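Local coordinates for protein alpha-rhamnosidase (Dictyoglomus thermophilum, PDB 6I60) that probably hydrolyses terminal non-reducing alpha-L-rhamnose residues of alpha-L-rhamnosides and can be used to remove rhamnose selectively from natural flavonoids, at residues Glu388-Thr397 / His434-Pro445; Asp777-Asn785 / Pro851-Tyr859. One frame throughout, in Å; residues are numbered along the deposited sequence.

Contact 1: Glu388-Thr397 / His434-Pro445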
loop_
_atom_site.group_PDB
_atom_site.type_symbol
_atom_site.label_atom_id
_atom_site.label_comp_id
_atom_site.label_asym_id
_atom_site.label_seq_id
_atom_site.Cartn_x
_atom_site.Cartn_y
_atom_site.Cartn_z
ATOM N N GLU A 388 7.546 31.958 -20.069
ATOM C CA GLU A 388 7.504 30.521 -19.842
ATOM C C GLU A 388 8.452 30.125 -18.717
ATOM O O GLU A 388 9.596 30.586 -18.660
ATOM C CB GLU A 388 7.867 29.764 -21.121
ATOM C CG GLU A 388 8.145 28.283 -20.908
ATOM C CD GLU A 388 7.952 27.462 -22.170
ATOM O OE1 GLU A 388 7.079 27.823 -22.989
ATOM O OE2 GLU A 388 8.671 26.455 -22.340
ATOM N N ILE A 389 7.966 29.270 -17.821
ATOM C CA ILE A 389 8.755 28.727 -16.720
ATOM C C ILE A 389 8.722 27.211 -16.835
ATOM O O ILE A 389 7.643 26.606 -16.831
ATOM C CB ILE A 389 8.230 29.193 -15.353
ATOM C CG1 ILE A 389 8.741 30.600 -15.045
ATOM C CG2 ILE A 389 8.643 28.223 -14.254
ATOM C CD1 ILE A 389 7.971 31.302 -13.959
ATOM N N ARG A 390 9.899 26.602 -16.947
ATOM C CA ARG A 390 10.036 25.164 -17.135
ATOM C C ARG A 390 10.605 24.540 -15.869
ATOM O O ARG A 390 11.649 24.977 -15.372
ATOM C CB ARG A 390 10.936 24.859 -18.334
ATOM C CG ARG A 390 10.954 23.401 -18.749
ATOM C CD ARG A 390 11.931 23.171 -19.891
ATOM N NE ARG A 390 13.313 23.085 -19.425
ATOM C CZ ARG A 390 14.377 23.231 -20.208
ATOM N NH1 ARG A 390 14.223 23.473 -21.503
ATOM N NH2 ARG A 390 15.598 23.136 -19.697
ATOM N N ILE A 391 9.922 23.523 -15.352
ATOM C CA ILE A 391 10.301 22.855 -14.112
ATOM C C ILE A 391 10.645 21.409 -14.442
ATOM O O ILE A 391 9.768 20.633 -14.840
ATOM C CB ILE A 391 9.187 22.922 -13.059
ATOM C CG1 ILE A 391 8.677 24.355 -12.908
ATOM C CG2 ILE A 391 9.680 22.377 -11.730
ATOM C CD1 ILE A 391 7.337 24.451 -12.213
ATOM N N ARG A 392 11.910 21.042 -14.267
ATOM C CA ARG A 392 12.375 19.681 -14.484
ATOM C C ARG A 392 12.673 19.005 -13.151
ATOM O O ARG A 392 13.033 19.661 -12.168
ATOM C CB ARG A 392 13.626 19.660 -15.366
ATOM C CG ARG A 392 13.455 20.367 -16.699
ATOM C CD ARG A 392 14.674 20.168 -17.586
ATOM N NE ARG A 392 14.626 18.892 -18.294
ATOM C CZ ARG A 392 15.602 18.432 -19.070
ATOM N NH1 ARG A 392 16.709 19.145 -19.240
ATOM N NH2 ARG A 392 15.470 17.257 -19.675
ATOM N N HIS A 393 12.522 17.682 -13.126
ATOM C CA HIS A 393 12.714 16.890 -11.918
ATOM C C HIS A 393 13.651 15.728 -12.212
ATOM O O HIS A 393 13.620 15.155 -13.306
ATOM C CB HIS A 393 11.377 16.359 -11.380
ATOM C CG HIS A 393 10.274 17.371 -11.384
ATOM N ND1 HIS A 393 9.688 17.832 -12.544
ATOM C CD2 HIS A 393 9.642 18.004 -10.367
ATOM C CE1 HIS A 393 8.749 18.710 -12.242
ATOM N NE2 HIS A 393 8.699 18.831 -10.927
ATOM N N ALA A 394 14.480 15.376 -11.232
ATOM C CA ALA A 394 15.434 14.293 -11.411
ATOM C C ALA A 394 15.767 13.669 -10.063
ATOM O O ALA A 394 15.572 14.274 -9.005
ATOM C CB ALA A 394 16.712 14.776 -12.104
ATOM N N GLU A 395 16.279 12.439 -10.123
ATOM C CA GLU A 395 16.674 11.683 -8.941
ATOM C C GLU A 395 18.128 11.925 -8.551
ATOM O O GLU A 395 18.451 11.948 -7.357
ATOM C CB GLU A 395 16.456 10.186 -9.178
ATOM C CG GLU A 395 15.042 9.700 -8.915
ATOM C CD GLU A 395 14.953 8.182 -8.859
ATOM O OE1 GLU A 395 15.683 7.514 -9.621
ATOM O OE2 GLU A 395 14.157 7.656 -8.050
ATOM N N LEU A 396 19.010 12.103 -9.528
ATOM C CA LEU A 396 20.446 12.194 -9.300
ATOM C C LEU A 396 20.994 13.500 -9.867
ATOM O O LEU A 396 20.283 14.282 -10.501
ATOM C CB LEU A 396 21.164 10.990 -9.916
ATOM C CG LEU A 396 20.565 9.637 -9.534
ATOM C CD1 LEU A 396 21.168 8.514 -10.362
ATOM C CD2 LEU A 396 20.752 9.381 -8.043
ATOM N N THR A 397 22.283 13.726 -9.631
ATOM C CA THR A 397 22.967 14.924 -10.088
ATOM C C THR A 397 24.283 14.542 -10.753
ATOM O O THR A 397 24.775 13.420 -10.614
ATOM C CB THR A 397 23.234 15.898 -8.929
ATOM O OG1 THR A 397 23.814 17.102 -9.441
ATOM C CG2 THR A 397 24.191 15.273 -7.920
ATOM N N HIS A 434 5.811 13.214 -10.192
ATOM C CA HIS A 434 7.182 12.828 -10.483
ATOM C C HIS A 434 7.852 12.295 -9.225
ATOM O O HIS A 434 7.468 12.634 -8.103
ATOM C CB HIS A 434 8.002 14.007 -11.039
ATOM C CG HIS A 434 7.196 14.989 -11.833
ATOM N ND1 HIS A 434 6.821 14.760 -13.140
ATOM C CD2 HIS A 434 6.703 16.208 -11.509
ATOM C CE1 HIS A 434 6.128 15.793 -13.584
ATOM N NE2 HIS A 434 6.042 16.686 -12.615
ATOM N N GLY A 435 8.853 11.442 -9.431
ATOM C CA GLY A 435 9.706 10.985 -8.353
ATOM C C GLY A 435 11.073 11.623 -8.476
ATOM O O GLY A 435 11.739 11.473 -9.504
ATOM N N PHE A 436 11.504 12.345 -7.447
ATOM C CA PHE A 436 12.687 13.177 -7.598
ATOM C C PHE A 436 13.230 13.568 -6.234
ATOM O O PHE A 436 12.553 13.446 -5.210
ATOM C CB PHE A 436 12.372 14.435 -8.417
ATOM C CG PHE A 436 11.314 15.308 -7.800
ATOM C CD1 PHE A 436 9.970 15.000 -7.944
ATOM C CD2 PHE A 436 11.664 16.433 -7.074
ATOM C CE1 PHE A 436 8.995 15.800 -7.375
ATOM C CE2 PHE A 436 10.693 17.236 -6.503
ATOM C CZ PHE A 436 9.357 16.918 -6.656
ATOM N N ARG A 437 14.473 14.038 -6.246
ATOM C CA ARG A 437 15.079 14.729 -5.119
ATOM C C ARG A 437 15.473 16.155 -5.451
ATOM O O ARG A 437 15.457 17.011 -4.564
ATOM C CB ARG A 437 16.321 13.967 -4.625
ATOM C CG ARG A 437 16.956 14.542 -3.369
ATOM C CD ARG A 437 18.330 13.940 -3.123
ATOM N NE ARG A 437 19.091 14.695 -2.132
ATOM C CZ ARG A 437 20.074 14.186 -1.395
ATOM N NH1 ARG A 437 20.421 12.913 -1.535
ATOM N NH2 ARG A 437 20.711 14.949 -0.516
ATOM N N TYR A 438 15.802 16.433 -6.710
ATOM C CA TYR A 438 16.240 17.742 -7.160
ATOM C C TYR A 438 15.250 18.299 -8.173
ATOM O O TYR A 438 14.483 17.561 -8.800
ATOM C CB TYR A 438 17.647 17.675 -7.778
ATOM C CG TYR A 438 18.633 16.849 -6.977
ATOM C CD1 TYR A 438 18.745 15.478 -7.177
ATOM C CD2 TYR A 438 19.451 17.440 -6.020
ATOM C CE1 TYR A 438 19.641 14.719 -6.447
ATOM C CE2 TYR A 438 20.351 16.688 -5.286
ATOM C CZ TYR A 438 20.442 15.326 -5.504
ATOM O OH TYR A 438 21.335 14.568 -4.781
ATOM N N VAL A 439 15.280 19.620 -8.330
ATOM C CA VAL A 439 14.368 20.332 -9.215
ATOM C C VAL A 439 15.156 21.412 -9.942
ATOM O O VAL A 439 15.898 22.173 -9.312
ATOM C CB VAL A 439 13.187 20.950 -8.439
ATOM C CG1 VAL A 439 12.636 22.167 -9.166
ATOM C CG2 VAL A 439 12.095 19.915 -8.224
ATOM N N GLU A 440 15.005 21.474 -11.262
ATOM C CA GLU A 440 15.625 22.506 -12.081
ATOM C C GLU A 440 14.543 23.419 -12.640
ATOM O O GLU A 440 13.543 22.938 -13.182
ATOM C CB GLU A 440 16.441 21.891 -13.220
ATOM C CG GLU A 440 16.819 22.882 -14.305
ATOM C CD GLU A 440 17.293 22.205 -15.572
ATOM O OE1 GLU A 440 18.338 21.522 -15.524
ATOM O OE2 GLU A 440 16.625 22.358 -16.616
ATOM N N ILE A 441 14.740 24.727 -12.506
ATOM C CA ILE A 441 13.790 25.724 -12.990
ATOM C C ILE A 441 14.525 26.673 -13.924
ATOM O O ILE A 441 15.514 27.302 -13.528
ATOM C CB ILE A 441 13.130 26.496 -11.838
ATOM C CG1 ILE A 441 12.446 25.528 -10.873
ATOM C CG2 ILE A 441 12.132 27.514 -12.379
ATOM C CD1 ILE A 441 12.674 25.867 -9.427
ATOM N N LEU A 442 14.040 26.778 -15.157
ATOM C CA LEU A 442 14.590 27.692 -16.147
ATOM C C LEU A 442 13.518 28.698 -16.531
ATOM O O LEU A 442 12.368 28.322 -16.779
ATOM C CB LEU A 442 15.084 26.938 -17.385
ATOM C CG LEU A 442 15.641 27.814 -18.511
ATOM C CD1 LEU A 442 17.163 27.830 -18.478
ATOM C CD2 LEU A 442 15.131 27.353 -19.871
ATOM N N GLY A 443 13.893 29.971 -16.572
ATOM C CA GLY A 443 12.979 31.025 -16.953
ATOM C C GLY A 443 12.318 31.765 -15.813
ATOM O O GLY A 443 11.333 32.474 -16.053
ATOM N N TYR A 444 12.816 31.625 -14.591
ATOM C CA TYR A 444 12.224 32.331 -13.468
ATOM C C TYR A 444 12.468 33.833 -13.603
ATOM O O TYR A 444 13.556 34.253 -14.009
ATOM C CB TYR A 444 12.806 31.824 -12.149
ATOM C CG TYR A 444 12.073 32.322 -10.928
ATOM C CD1 TYR A 444 12.511 33.448 -10.245
ATOM C CD2 TYR A 444 10.940 31.671 -10.462
ATOM C CE1 TYR A 444 11.845 33.909 -9.131
ATOM C CE2 TYR A 444 10.265 32.124 -9.348
ATOM C CZ TYR A 444 10.724 33.245 -8.686
ATOM O OH TYR A 444 10.058 33.704 -7.574
ATOM N N PRO A 445 11.472 34.669 -13.282
ATOM C CA PRO A 445 11.677 36.123 -13.357
ATOM C C PRO A 445 12.643 36.623 -12.295
ATOM O O PRO A 445 12.226 37.235 -11.307
ATOM C CB PRO A 445 10.267 36.688 -13.147
ATOM C CG PRO A 445 9.547 35.627 -12.382
ATOM C CD PRO A 445 10.100 34.320 -12.879
#

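Contact 2: Asp777-Asn785 / Pro851-Tyr859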
loop_
_atom_site.group_PDB
_atom_site.type_symbol
_atom_site.label_atom_id
_atom_site.label_comp_id
_atom_site.label_asym_id
_atom_site.label_seq_id
_atom_site.Cartn_x
_atom_site.Cartn_y
_atom_site.Cartn_z
ATOM N N ASP A 777 21.487 -15.797 14.003
ATOM C CA ASP A 777 21.112 -14.395 13.863
ATOM C C ASP A 777 22.322 -13.470 13.837
ATOM O O ASP A 777 22.215 -12.347 13.333
ATOM C CB ASP A 777 20.161 -13.987 14.991
ATOM C CG ASP A 777 20.615 -14.486 16.355
ATOM O OD1 ASP A 777 21.734 -15.035 16.453
ATOM O OD2 ASP A 777 19.852 -14.323 17.333
ATOM N N GLU A 778 23.468 -13.912 14.365
ATOM C CA GLU A 778 24.667 -13.082 14.322
ATOM C C GLU A 778 25.181 -12.914 12.899
ATOM O O GLU A 778 25.706 -11.848 12.553
ATOM C CB GLU A 778 25.758 -13.678 15.212
ATOM C CG GLU A 778 25.378 -13.783 16.682
ATOM C CD GLU A 778 25.376 -12.437 17.384
ATOM O OE1 GLU A 778 25.959 -11.475 16.836
ATOM O OE2 GLU A 778 24.788 -12.342 18.485
ATOM N N VAL A 779 25.044 -13.948 12.067
ATOM C CA VAL A 779 25.461 -13.844 10.672
ATOM C C VAL A 779 24.568 -12.866 9.921
ATOM O O VAL A 779 25.045 -12.062 9.111
ATOM C CB VAL A 779 25.462 -15.237 10.017
ATOM C CG1 VAL A 779 25.792 -15.134 8.535
ATOM C CG2 VAL A 779 26.443 -16.160 10.730
ATOM N N ALA A 780 23.260 -12.912 10.180
ATOM C CA ALA A 780 22.339 -12.007 9.500
ATOM C C ALA A 780 22.595 -10.558 9.894
ATOM O O ALA A 780 22.525 -9.657 9.050
ATOM C CB ALA A 780 20.895 -12.403 9.806
ATOM N N TYR A 781 22.896 -10.313 11.173
ATOM C CA TYR A 781 23.185 -8.953 11.613
ATOM C C TYR A 781 24.461 -8.423 10.969
ATOM O O TYR A 781 24.532 -7.245 10.597
ATOM C CB TYR A 781 23.292 -8.906 13.135
ATOM C CG TYR A 781 23.598 -7.533 13.687
ATOM C CD1 TYR A 781 22.588 -6.600 13.871
ATOM C CD2 TYR A 781 24.896 -7.169 14.022
ATOM C CE1 TYR A 781 22.860 -5.342 14.373
ATOM C CE2 TYR A 781 25.179 -5.913 14.524
ATOM C CZ TYR A 781 24.157 -5.003 14.699
ATOM O OH TYR A 781 24.429 -3.750 15.199
ATOM N N LYS A 782 25.481 -9.276 10.831
ATOM C CA LYS A 782 26.723 -8.843 10.200
ATOM C C LYS A 782 26.522 -8.536 8.723
ATOM O O LYS A 782 27.252 -7.715 8.157
ATOM C CB LYS A 782 27.806 -9.906 10.381
ATOM C CG LYS A 782 28.535 -9.826 11.716
ATOM C CD LYS A 782 29.921 -10.451 11.638
ATOM C CE LYS A 782 30.855 -9.617 10.775
ATOM N NZ LYS A 782 32.237 -9.571 11.332
ATOM N N ILE A 783 25.546 -9.185 8.085
ATOM C CA ILE A 783 25.223 -8.863 6.700
ATOM C C ILE A 783 24.592 -7.480 6.611
ATOM O O ILE A 783 24.936 -6.680 5.732
ATOM C CB ILE A 783 24.305 -9.947 6.106
ATOM C CG1 ILE A 783 25.087 -11.240 5.874
ATOM C CG2 ILE A 783 23.672 -9.470 4.811
ATOM C CD1 ILE A 783 24.225 -12.485 5.881
ATOM N N VAL A 784 23.675 -7.171 7.529
ATOM C CA VAL A 784 22.978 -5.890 7.498
ATOM C C VAL A 784 23.937 -4.745 7.809
ATOM O O VAL A 784 23.879 -3.682 7.181
ATOM C CB VAL A 784 21.783 -5.920 8.471
ATOM C CG1 VAL A 784 21.466 -4.530 8.990
ATOM C CG2 VAL A 784 20.565 -6.529 7.792
ATOM N N ASN A 785 24.847 -4.953 8.763
ATOM C CA ASN A 785 25.776 -3.913 9.197
ATOM C C ASN A 785 26.864 -3.607 8.172
ATOM O O ASN A 785 27.735 -2.776 8.454
ATOM C CB ASN A 785 26.417 -4.317 10.529
ATOM C CG ASN A 785 26.831 -3.119 11.372
ATOM O OD1 ASN A 785 26.797 -3.174 12.601
ATOM N ND2 ASN A 785 27.231 -2.034 10.715
ATOM N N PRO A 851 12.930 -11.074 21.340
ATOM C CA PRO A 851 13.988 -10.163 20.897
ATOM C C PRO A 851 15.279 -10.903 20.592
ATOM O O PRO A 851 15.556 -11.978 21.129
ATOM C CB PRO A 851 14.163 -9.221 22.094
ATOM C CG PRO A 851 13.774 -10.050 23.268
ATOM C CD PRO A 851 12.694 -10.989 22.792
ATOM N N HIS A 852 16.075 -10.305 19.708
ATOM C CA HIS A 852 17.353 -10.870 19.279
ATOM C C HIS A 852 18.434 -9.813 19.450
ATOM O O HIS A 852 18.765 -9.087 18.502
ATOM C CB HIS A 852 17.284 -11.361 17.834
ATOM C CG HIS A 852 16.491 -12.619 17.661
ATOM N ND1 HIS A 852 17.052 -13.797 17.218
ATOM C CD2 HIS A 852 15.181 -12.885 17.879
ATOM C CE1 HIS A 852 16.121 -14.733 17.166
ATOM N NE2 HIS A 852 14.977 -14.206 17.564
ATOM N N PRO A 853 19.009 -9.697 20.648
ATOM C CA PRO A 853 20.082 -8.714 20.855
ATOM C C PRO A 853 21.421 -9.223 20.347
ATOM O O PRO A 853 22.176 -9.861 21.088
ATOM C CB PRO A 853 20.088 -8.516 22.375
ATOM C CG PRO A 853 19.468 -9.763 22.943
ATOM C CD PRO A 853 18.746 -10.505 21.850
ATOM N N VAL A 854 21.725 -8.946 19.083
ATOM C CA VAL A 854 22.915 -9.470 18.433
ATOM C C VAL A 854 23.908 -8.333 18.213
ATOM O O VAL A 854 23.575 -7.153 18.321
ATOM C CB VAL A 854 22.578 -10.173 17.105
ATOM C CG1 VAL A 854 21.968 -11.535 17.371
ATOM C CG2 VAL A 854 21.630 -9.313 16.292
ATOM N N GLY A 855 25.148 -8.707 17.896
ATOM C CA GLY A 855 26.172 -7.721 17.590
ATOM C C GLY A 855 26.442 -6.804 18.765
ATOM O O GLY A 855 26.540 -7.237 19.918
ATOM N N ASP A 856 26.565 -5.509 18.468
ATOM C CA ASP A 856 26.759 -4.480 19.481
ATOM C C ASP A 856 25.483 -3.687 19.745
ATOM O O ASP A 856 25.548 -2.510 20.118
ATOM C CB ASP A 856 27.896 -3.543 19.074
ATOM C CG ASP A 856 27.745 -3.022 17.656
ATOM O OD1 ASP A 856 27.002 -3.644 16.869
ATOM O OD2 ASP A 856 28.367 -1.989 17.331
ATOM N N LEU A 857 24.323 -4.309 19.555
ATOM C CA LEU A 857 23.058 -3.630 19.798
ATOM C C LEU A 857 22.843 -3.421 21.291
ATOM O O LEU A 857 23.113 -4.309 22.106
ATOM C CB LEU A 857 21.898 -4.435 19.212
ATOM C CG LEU A 857 21.754 -4.416 17.690
ATOM C CD1 LEU A 857 20.535 -5.216 17.256
ATOM C CD2 LEU A 857 21.675 -2.989 17.175
ATOM N N LYS A 858 22.351 -2.236 21.649
ATOM C CA LYS A 858 22.069 -1.899 23.036
ATOM C C LYS A 858 20.584 -1.784 23.343
ATOM O O LYS A 858 20.174 -2.102 24.461
ATOM C CB LYS A 858 22.759 -0.582 23.416
ATOM C CG LYS A 858 24.251 -0.554 23.120
ATOM C CD LYS A 858 24.926 0.644 23.775
ATOM C CE LYS A 858 24.986 1.837 22.831
ATOM N NZ LYS A 858 26.168 1.773 21.925
ATOM N N TYR A 859 19.773 -1.346 22.383
ATOM C CA TYR A 859 18.339 -1.214 22.591
ATOM C C TYR A 859 17.628 -1.333 21.250
ATOM O O TYR A 859 18.236 -1.184 20.187
ATOM C CB TYR A 859 17.987 0.118 23.270
ATOM C CG TYR A 859 18.394 1.340 22.475
ATOM C CD1 TYR A 859 17.566 1.857 21.486
ATOM C CD2 TYR A 859 19.606 1.976 22.713
ATOM C CE1 TYR A 859 17.935 2.967 20.753
ATOM C CE2 TYR A 859 19.982 3.094 21.986
ATOM C CZ TYR A 859 19.142 3.585 21.008
ATOM O OH TYR A 859 19.504 4.694 20.278
HETATM O O HOH W 1 28.153 -1.206 14.198
#

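Contact 1: Glu388-Thr397 / His434-Pro445
His393 lays one face of its imidazole on the ring of His434, a face-to-face stack with centroids 3.9 Å apart and planes at 26°; His434 CD2 sits over the centre of the His393 ring. The edge of the same imidazole, at CD2, points into the middle of the Phe436 ring, 4.8 Å between centroids with planes 65° apart. Swinging CG beside its own backbone N (chi1 -44°) directs the His393 ring so that its face meets His434 and its CD2 edge meets Phe436. Val439 CG2 adds an oblique contact, and Ile391 CG2 packs against Val439 CG1 farther along this face. On the other face Glu440 stretches out alongside Arg392, its OE2 3.1 Å from Arg392 CD, and reaches Arg390 NH2 in a salt bridge whose hydrogen bond is long and weak at 3.3 Å. Leu442 CD2 covers one face of the Arg390 guanidinium. Around these groups, His393 ND1 is tied to the carbonyl of Ala413 and His434 NE2 to Asp415, which fixes both rings, while Arg392 makes a cation-pi contact with Tyr405. Paired backbone hydrogen bonds join Arg390 to Leu442 and Arg392 to Glu440. Ala394 O then accepts from Arg437 N (3.0 Å) and Tyr438 N (3.2 Å): a classic beta bulge, where the chain turns a corner at Arg437 into the antiparallel partner of strand 388-394 in the concanavalin-like domain.

Contact 2: Asp777-Asn785 / Pro851-Tyr859
Tyr781 leaves its helix toward the loop 851-859, and each part of its side chain meets a different loop residue. Tyr781 CB lies 3.6 Å from Val854 CG2, which also touches CG and CD1. With CG anti to the backbone N (chi1 180°), the ring extends along the turn: Tyr781 CE2 passes 3.7 Å from Gly855 CA on one flank, Tyr781 CE1 is 3.6 Å from Leu857 CG on the other, and Val854 O stands over one ring face. At the tip Tyr781 OH donates to Asp856 OD1 over 3.1 Å, meeting it on the syn side, 28° out of the carboxylate plane; ring and carboxylate are turned 79° from each other. Leu857 CD2 flanks the same hydroxyl, and Asn472 gives it a weak second hydrogen bond.

Val854 to Leu857 form a type II' beta turn, with Gly855 at positive phi and its CA set against the phenol. The contact thus joins helix 777-784, in the six-hairpin glycosidase domain, to the loop between strands 846-849 and 859-866 in the C-terminal domain.

Toward the start of the helix, Glu778 bends at chi2 so that its OE1 accepts from Gly855 N at 3.1 Å, while its carboxylate lies along Val854. Asp777 OD2 uses its anti lone pair for His852 ND1, 2.9 Å away, with the carboxylate nearly perpendicular to the imidazole. Glu850 takes the other ring nitrogen, NE2, so the histidine is held at both nitrogens, and Val854 CG1 packs against Asp777 CG. At the far end of the helix segment a water donates to both Asn785 OD1 and Asp856 OD2.

How the contacts relate
Contact 1 and contact 2 lie in series along the chain and do not touch: their centres are about 41 Å apart and their nearest atoms about 19 Å. Contact 1 is internal to the concanavalin-like domain, whereas contact 2 links the six-hairpin glycosidase domain to the C-terminal one. Contact 1 also borders the later part of the chain, since Glu395 OE1 accepts from the backbone N of His818. A triethylene glycol, probably from the crystallisation liquor, lies about 5 Å from the side chain of Tyr438 in contact 1, and another about 4 Å from that of Asp777 in contact 2. The 2-(2-ethoxyethoxy)ethanol pocket of Tyr656, Glu659 and Leu660 includes no residue of either contact.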